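Local coordinates for uncharacterized protein (Parabacteroides distasonis, PDB 4KW2) that is of unknown function but, as a xylose isomerase-like TIM barrel protein, may act as an isomerase or a related enzyme, at residues D41-G49 / I250-Q261. Residues are numbered along the deposited sequence; the frame is centred on the assembly and turned at random.
Sequences DKTQQLGMG and IQEIRNSLEFLQ. With SO4 (sulfate ion), chain B; SO4 (sulfate ion), chain C; EDO (1,2-ethanediol), chain I.
Leu46 and Ile250 bury the most surface here, and the CD2 methyl of Leu46 lies 4.0 Å from CG1 of Ile250. The same methyl also meets CG2 of Ile253, while CB of Leu46 packs on CD1 of Leu257. With CG1 anti to the carbonyl carbon (chi1 -77°), Ile250 extends CD1 across the side chains of Lys42 and Gln45 at about a right angle. Leu257 continues the apolar strip, its CD1 3.8 Å from CE of selenomethionine Met48.

Polar side chains grip the helix end, where Gly47, with positive phi, is the C-prime residue of a Schellman motif: Met48 N bonds Thr43 O and Gly47 N, weakly, Gln44 O. Arg254 NH1 donates to Leu46 O (3.1 Å) from above the carbonyl plane, while NE and NH2 hold a sulfate, probably from the crystallisation liquor. The straighter bond is Gln261 NE2 to Gly47 O, 2.8 Å with an N-H...O angle of 167°, and a water links Gln261 OE1 to Leu46 O. Were Gln261 shortened to an alanine, Gly47 O would probably lose its amide donor and the water its bridge to Leu46 O.

The axes of segments 41-46 and 250-261 approach to 10.3 Å, crossing at -56°; they lie on helices 36-46 and 250-262, whose meeting marks the ring closure of a TIM barrel, last helix against first, around eight parallel strands.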
ATOM      1  N   ASP A  41      11.670  23.365  -5.790  1.00 27.16           N
ATOM      2  CA  ASP A  41      10.770  24.276  -6.504  1.00 30.10           C
ATOM      3  C   ASP A  41       9.306  23.975  -6.182  1.00 30.49           C
ATOM      4  O   ASP A  41       8.504  24.892  -6.017  1.00 29.44           O
ATOM      5  CB  ASP A  41      10.964  24.193  -8.020  1.00 31.28           C
ATOM      6  CG  ASP A  41      12.351  24.597  -8.468  1.00 33.31           C
ATOM      7  OD1 ASP A  41      13.050  25.341  -7.744  1.00 36.46           O
ATOM      8  OD2 ASP A  41      12.749  24.157  -9.563  1.00 36.33           O
ATOM      9  N   LYS A  42       8.969  22.689  -6.108  1.00 31.24           N
ATOM     10  CA  LYS A  42       7.629  22.258  -5.718  1.00 31.50           C
ATOM     11  C   LYS A  42       7.332  22.640  -4.277  1.00 30.88           C
ATOM     12  O   LYS A  42       6.223  23.053  -3.957  1.00 29.64           O
ATOM     13  CB  LYS A  42       7.489  20.746  -5.870  1.00 33.83           C
ATOM     14  CG  LYS A  42       7.503  20.277  -7.310  1.00 36.41           C
ATOM     15  CD  LYS A  42       6.135  20.394  -7.939  1.00 37.92           C
ATOM     16  CE  LYS A  42       6.184  20.005  -9.407  1.00 42.03           C
ATOM     17  NZ  LYS A  42       4.809  19.921  -9.959  1.00 42.89           N
ATOM     18  N   THR A  43       8.329  22.473  -3.413  1.00 30.73           N
ATOM     19  CA  THR A  43       8.232  22.864  -2.012  1.00 29.00           C
ATOM     20  C   THR A  43       7.924  24.367  -1.875  1.00 30.80           C
ATOM     21  O   THR A  43       7.152  24.767  -1.002  1.00 33.13           O
ATOM     22  CB  THR A  43       9.527  22.469  -1.267  1.00 28.48           C
ATOM     23  OG1 THR A  43       9.774  21.071  -1.476  1.00 27.35           O
ATOM     24  CG2 THR A  43       9.427  22.736   0.233  1.00 29.13           C
ATOM     25  N   GLN A  44       8.502  25.187  -2.754  1.00 32.22           N
ATOM     26  CA  GLN A  44       8.183  26.620  -2.801  1.00 33.39           C
ATOM     27  C   GLN A  44       6.734  26.860  -3.206  1.00 33.01           C
ATOM     28  O   GLN A  44       6.054  27.698  -2.619  1.00 32.28           O
ATOM     29  CB  GLN A  44       9.081  27.353  -3.792  1.00 32.44           C
ATOM     30  CG  GLN A  44      10.516  27.512  -3.341  1.00 34.10           C
ATOM     31  CD  GLN A  44      11.366  28.196  -4.394  1.00 33.60           C
ATOM     32  OE1 GLN A  44      11.787  27.581  -5.369  1.00 34.54           O
ATOM     33  NE2 GLN A  44      11.617  29.471  -4.198  1.00 33.80           N
ATOM     34  N   GLN A  45       6.267  26.126  -4.211  1.00 32.48           N
ATOM     35  CA  GLN A  45       4.879  26.253  -4.671  1.00 33.27           C
ATOM     36  C   GLN A  45       3.887  25.809  -3.594  1.00 30.83           C
ATOM     37  O   GLN A  45       2.786  26.344  -3.501  1.00 29.69           O
ATOM     38  CB  GLN A  45       4.665  25.451  -5.953  1.00 34.84           C
ATOM     39  CG  GLN A  45       5.458  25.979  -7.139  1.00 38.48           C
ATOM     40  CD  GLN A  45       5.579  24.960  -8.250  1.00 42.28           C
ATOM     41  OE1 GLN A  45       4.619  24.271  -8.576  1.00 46.19           O
ATOM     42  NE2 GLN A  45       6.763  24.854  -8.833  1.00 48.20           N
ATOM     43  N   LEU A  46       4.288  24.837  -2.781  1.00 28.99           N
ATOM     44  CA  LEU A  46       3.480  24.402  -1.646  1.00 31.51           C
ATOM     45  C   LEU A  46       3.468  25.418  -0.507  1.00 32.16           C
ATOM     46  O   LEU A  46       2.524  25.457   0.274  1.00 33.31           O
ATOM     47  CB  LEU A  46       3.990  23.060  -1.121  1.00 31.27           C
ATOM     48  CG  LEU A  46       3.667  21.866  -2.022  1.00 30.50           C
ATOM     49  CD1 LEU A  46       4.599  20.703  -1.741  1.00 30.67           C
ATOM     50  CD2 LEU A  46       2.209  21.448  -1.855  1.00 30.08           C
ATOM     51  N   GLY A  47       4.527  26.218  -0.407  1.00 34.11           N
ATOM     52  CA  GLY A  47       4.643  27.232   0.638  1.00 32.70           C
ATOM     53  C   GLY A  47       5.175  26.672   1.946  1.00 32.68           C
ATOM     54  O   GLY A  47       4.643  26.980   3.010  1.00 32.93           O
HETATM   55  N   MSE A  48       6.231  25.861   1.868  1.00 32.18           N
HETATM   56  CA  MSE A  48       6.873  25.284   3.059  1.00 34.03           C
HETATM   57  C   MSE A  48       8.324  25.695   3.147  1.00 34.23           C
HETATM   58  O   MSE A  48       9.003  25.843   2.121  1.00 35.09           O
HETATM   59  CB  MSE A  48       6.765  23.765   3.009  1.00 33.79           C
HETATM   60  CG  MSE A  48       5.364  23.323   3.400  1.00 36.78           C
HETATM   61 SE   MSE A  48       5.287  21.358   3.452  0.75 41.63          SE
HETATM   62  CE  MSE A  48       5.153  21.089   1.523  1.00 33.72           C
ATOM     63  N   GLY A  49       8.814  25.863   4.375  1.00 32.86           N
ATOM     64  CA  GLY A  49      10.159  26.392   4.612  1.00 32.23           C
ATOM     65  C   GLY A  49      11.164  25.391   5.152  1.00 32.83           C
ATOM     66  O   GLY A  49      12.236  25.786   5.622  1.00 35.48           O
ATOM     67  N   ILE A 250      -0.877  20.357  -5.987  1.00 37.32           N
ATOM     68  CA  ILE A 250      -0.413  21.388  -5.053  1.00 38.35           C
ATOM     69  C   ILE A 250      -1.559  22.142  -4.366  1.00 38.73           C
ATOM     70  O   ILE A 250      -1.508  22.386  -3.157  1.00 38.82           O
ATOM     71  CB  ILE A 250       0.574  22.345  -5.760  1.00 38.75           C
ATOM     72  CG1 ILE A 250       1.931  21.638  -5.884  1.00 39.32           C
ATOM     73  CG2 ILE A 250       0.710  23.662  -5.004  1.00 39.55           C
ATOM     74  CD1 ILE A 250       2.885  22.262  -6.874  1.00 42.44           C
ATOM     75  N   GLN A 251      -2.594  22.491  -5.126  1.00 40.84           N
ATOM     76  CA  GLN A 251      -3.779  23.143  -4.562  1.00 42.85           C
ATOM     77  C   GLN A 251      -4.462  22.320  -3.473  1.00 42.51           C
ATOM     78  O   GLN A 251      -4.845  22.865  -2.435  1.00 43.85           O
ATOM     79  CB  GLN A 251      -4.785  23.479  -5.667  1.00 50.83           C
ATOM     80  CG  GLN A 251      -4.343  24.624  -6.563  1.00 56.92           C
ATOM     81  CD  GLN A 251      -3.851  25.822  -5.770  1.00 65.44           C
ATOM     82  OE1 GLN A 251      -2.728  26.293  -5.966  1.00 74.30           O
ATOM     83  NE2 GLN A 251      -4.680  26.300  -4.842  1.00 62.21           N
ATOM     84  N   GLU A 252      -4.608  21.018  -3.700  1.00 39.64           N
ATOM     85  CA  GLU A 252      -5.262  20.150  -2.726  1.00 41.58           C
ATOM     86  C   GLU A 252      -4.480  20.083  -1.423  1.00 37.18           C
ATOM     87  O   GLU A 252      -5.058  20.179  -0.340  1.00 33.98           O
ATOM     88  CB  GLU A 252      -5.465  18.738  -3.292  1.00 46.51           C
ATOM     89  CG  GLU A 252      -6.651  18.641  -4.237  1.00 53.35           C
ATOM     90  CD  GLU A 252      -6.741  17.312  -4.970  1.00 59.78           C
ATOM     91  OE1 GLU A 252      -5.846  16.453  -4.805  1.00 65.74           O
ATOM     92  OE2 GLU A 252      -7.720  17.130  -5.722  1.00 62.38           O
ATOM     93  N   ILE A 253      -3.164  19.922  -1.532  1.00 36.04           N
ATOM     94  CA  ILE A 253      -2.313  19.816  -0.354  1.00 35.46           C
ATOM     95  C   ILE A 253      -2.244  21.170   0.370  1.00 33.55           C
ATOM     96  O   ILE A 253      -2.235  21.216   1.601  1.00 33.16           O
ATOM     97  CB  ILE A 253      -0.903  19.287  -0.713  1.00 36.54           C
ATOM     98  CG1 ILE A 253      -0.997  17.905  -1.370  1.00 39.79           C
ATOM     99  CG2 ILE A 253      -0.019  19.207   0.524  1.00 37.53           C
ATOM    100  CD1 ILE A 253      -1.621  16.826  -0.503  1.00 41.14           C
ATOM    101  N   ARG A 254      -2.242  22.267  -0.384  1.00 32.36           N
ATOM    102  CA  ARG A 254      -2.249  23.601   0.229  1.00 33.27           C
ATOM    103  C   ARG A 254      -3.454  23.831   1.141  1.00 35.05           C
ATOM    104  O   ARG A 254      -3.345  24.575   2.117  1.00 35.51           O
ATOM    105  CB  ARG A 254      -2.124  24.706  -0.818  1.00 33.02           C
ATOM    106  CG  ARG A 254      -0.675  24.983  -1.175  1.00 32.53           C
ATOM    107  CD  ARG A 254      -0.525  25.985  -2.299  1.00 32.01           C
ATOM    108  NE  ARG A 254      -1.013  27.325  -1.966  1.00 31.57           N
ATOM    109  CZ  ARG A 254      -0.383  28.202  -1.182  1.00 32.02           C
ATOM    110  NH1 ARG A 254       0.769  27.901  -0.593  1.00 32.57           N
ATOM    111  NH2 ARG A 254      -0.915  29.399  -0.978  1.00 32.52           N
ATOM    112  N   ASN A 255      -4.579  23.172   0.857  1.00 35.38           N
ATOM    113  CA  ASN A 255      -5.729  23.183   1.780  1.00 35.16           C
ATOM    114  C   ASN A 255      -5.415  22.627   3.165  1.00 36.70           C
ATOM    115  O   ASN A 255      -5.876  23.169   4.169  1.00 37.56           O
ATOM    116  CB  ASN A 255      -6.895  22.387   1.215  1.00 35.63           C
ATOM    117  CG  ASN A 255      -7.518  23.044   0.011  1.00 37.20           C
ATOM    118  OD1 ASN A 255      -7.564  24.263  -0.084  1.00 40.66           O
ATOM    119  ND2 ASN A 255      -8.007  22.236  -0.920  1.00 40.07           N
ATOM    120  N   SER A 256      -4.659  21.534   3.218  1.00 35.55           N
ATOM    121  CA  SER A 256      -4.250  20.960   4.496  1.00 37.41           C
ATOM    122  C   SER A 256      -3.121  21.765   5.133  1.00 36.07           C
ATOM    123  O   SER A 256      -3.144  22.025   6.334  1.00 35.42           O
ATOM    124  CB  SER A 256      -3.826  19.503   4.332  1.00 38.82           C
ATOM    125  OG  SER A 256      -4.957  18.693   4.090  1.00 41.35           O
ATOM    126  N   LEU A 257      -2.141  22.165   4.329  1.00 37.81           N
ATOM    127  CA  LEU A 257      -1.014  22.957   4.837  1.00 36.99           C
ATOM    128  C   LEU A 257      -1.487  24.242   5.507  1.00 36.03           C
ATOM    129  O   LEU A 257      -0.875  24.707   6.465  1.00 40.81           O
ATOM    130  CB  LEU A 257      -0.021  23.271   3.716  1.00 37.12           C
ATOM    131  CG  LEU A 257       0.726  22.052   3.170  1.00 39.39           C
ATOM    132  CD1 LEU A 257       1.649  22.454   2.029  1.00 38.09           C
ATOM    133  CD2 LEU A 257       1.507  21.347   4.272  1.00 40.89           C
ATOM    134  N   GLU A 258      -2.589  24.792   5.008  1.00 37.58           N
ATOM    135  CA  GLU A 258      -3.220  25.983   5.584  1.00 41.60           C
ATOM    136  C   GLU A 258      -3.420  25.859   7.099  1.00 40.76           C
ATOM    137  O   GLU A 258      -3.021  26.740   7.856  1.00 41.46           O
ATOM    138  CB  GLU A 258      -4.564  26.226   4.889  1.00 43.82           C
ATOM    139  CG  GLU A 258      -5.319  27.462   5.337  1.00 48.73           C
ATOM    140  CD  GLU A 258      -6.655  27.621   4.632  1.00 51.18           C
ATOM    141  OE1 GLU A 258      -6.867  26.973   3.584  1.00 49.45           O
ATOM    142  OE2 GLU A 258      -7.498  28.404   5.125  1.00 56.11           O
ATOM    143  N   PHE A 259      -4.016  24.757   7.536  1.00 39.24           N
ATOM    144  CA  PHE A 259      -4.296  24.553   8.960  1.00 39.35           C
ATOM    145  C   PHE A 259      -3.059  24.113   9.744  1.00 39.48           C
ATOM    146  O   PHE A 259      -2.898  24.464  10.912  1.00 36.82           O
ATOM    147  CB  PHE A 259      -5.411  23.531   9.134  1.00 42.20           C
ATOM    148  CG  PHE A 259      -6.707  23.952   8.517  1.00 47.60           C
ATOM    149  CD1 PHE A 259      -7.534  24.859   9.167  1.00 51.20           C
ATOM    150  CD2 PHE A 259      -7.092  23.463   7.275  1.00 48.18           C
ATOM    151  CE1 PHE A 259      -8.728  25.258   8.595  1.00 56.69           C
ATOM    152  CE2 PHE A 259      -8.287  23.855   6.699  1.00 51.05           C
ATOM    153  CZ  PHE A 259      -9.108  24.754   7.360  1.00 56.74           C
ATOM    154  N   LEU A 260      -2.194  23.338   9.099  1.00 39.52           N
ATOM    155  CA  LEU A 260      -0.968  22.872   9.731  1.00 39.54           C
ATOM    156  C   LEU A 260      -0.000  24.016  10.009  1.00 41.16           C
ATOM    157  O   LEU A 260       0.758  23.960  10.972  1.00 43.07           O
ATOM    158  CB  LEU A 260      -0.281  21.832   8.851  1.00 39.48           C
ATOM    159  CG  LEU A 260      -1.044  20.527   8.664  1.00 40.94           C
ATOM    160  CD1 LEU A 260      -0.410  19.723   7.539  1.00 44.71           C
ATOM    161  CD2 LEU A 260      -1.077  19.725   9.956  1.00 42.51           C
ATOM    162  N   GLN A 261      -0.037  25.047   9.169  1.00 46.88           N
ATOM    163  CA  GLN A 261       0.876  26.186   9.284  1.00 49.26           C
ATOM    164  C   GLN A 261       0.283  27.380  10.013  1.00 54.79           C
ATOM    165  O   GLN A 261       0.943  27.948  10.872  1.00 57.42           O
ATOM    166  CB  GLN A 261       1.340  26.636   7.901  1.00 47.28           C
ATOM    167  CG  GLN A 261       2.371  25.710   7.291  1.00 47.73           C
ATOM    168  CD  GLN A 261       2.717  26.090   5.871  1.00 48.38           C
ATOM    169  OE1 GLN A 261       1.845  26.482   5.095  1.00 50.09           O
ATOM    170  NE2 GLN A 261       3.996  25.973   5.519  1.00 43.60           N
TER
HETATM  171  S   SO4 B 300      -3.323  29.700  -3.845  1.00 46.11           S
HETATM  172  O1  SO4 B 300      -2.779  30.477  -2.712  1.00 45.14           O
HETATM  173  O2  SO4 B 300      -2.580  30.046  -5.072  1.00 50.24           O
HETATM  174  O3  SO4 B 300      -3.200  28.249  -3.575  1.00 46.72           O
HETATM  175  O4  SO4 B 300      -4.748  30.048  -4.031  1.00 52.77           O
HETATM  176  S   SO4 C 301       0.948  19.804  -9.467  1.00 75.79           S
HETATM  177  O1  SO4 C 301       0.012  20.411  -8.495  1.00 65.56           O
HETATM  178  O2  SO4 C 301       1.417  20.850 -10.409  1.00 59.62           O
HETATM  179  O3  SO4 C 301       2.121  19.214  -8.767  1.00 69.20           O
HETATM  180  O4  SO4 C 301       0.224  18.735 -10.198  1.00 71.95           O
HETATM  181  C1  EDO I 307       8.265  29.596   5.823  1.00 66.04           C
HETATM  182  O1  EDO I 307       8.482  29.215   7.191  1.00 64.92           O
HETATM  183  C2  EDO I 307       6.895  29.118   5.349  1.00 61.25           C
HETATM  184  O2  EDO I 307       6.782  29.265   3.926  1.00 62.21           O
HETATM  185  O   HOH W   1       1.189  26.555   2.493  1.00 31.19           O
HETATM  186  O   HOH W   2       6.689  25.567   6.558  1.00 28.49           O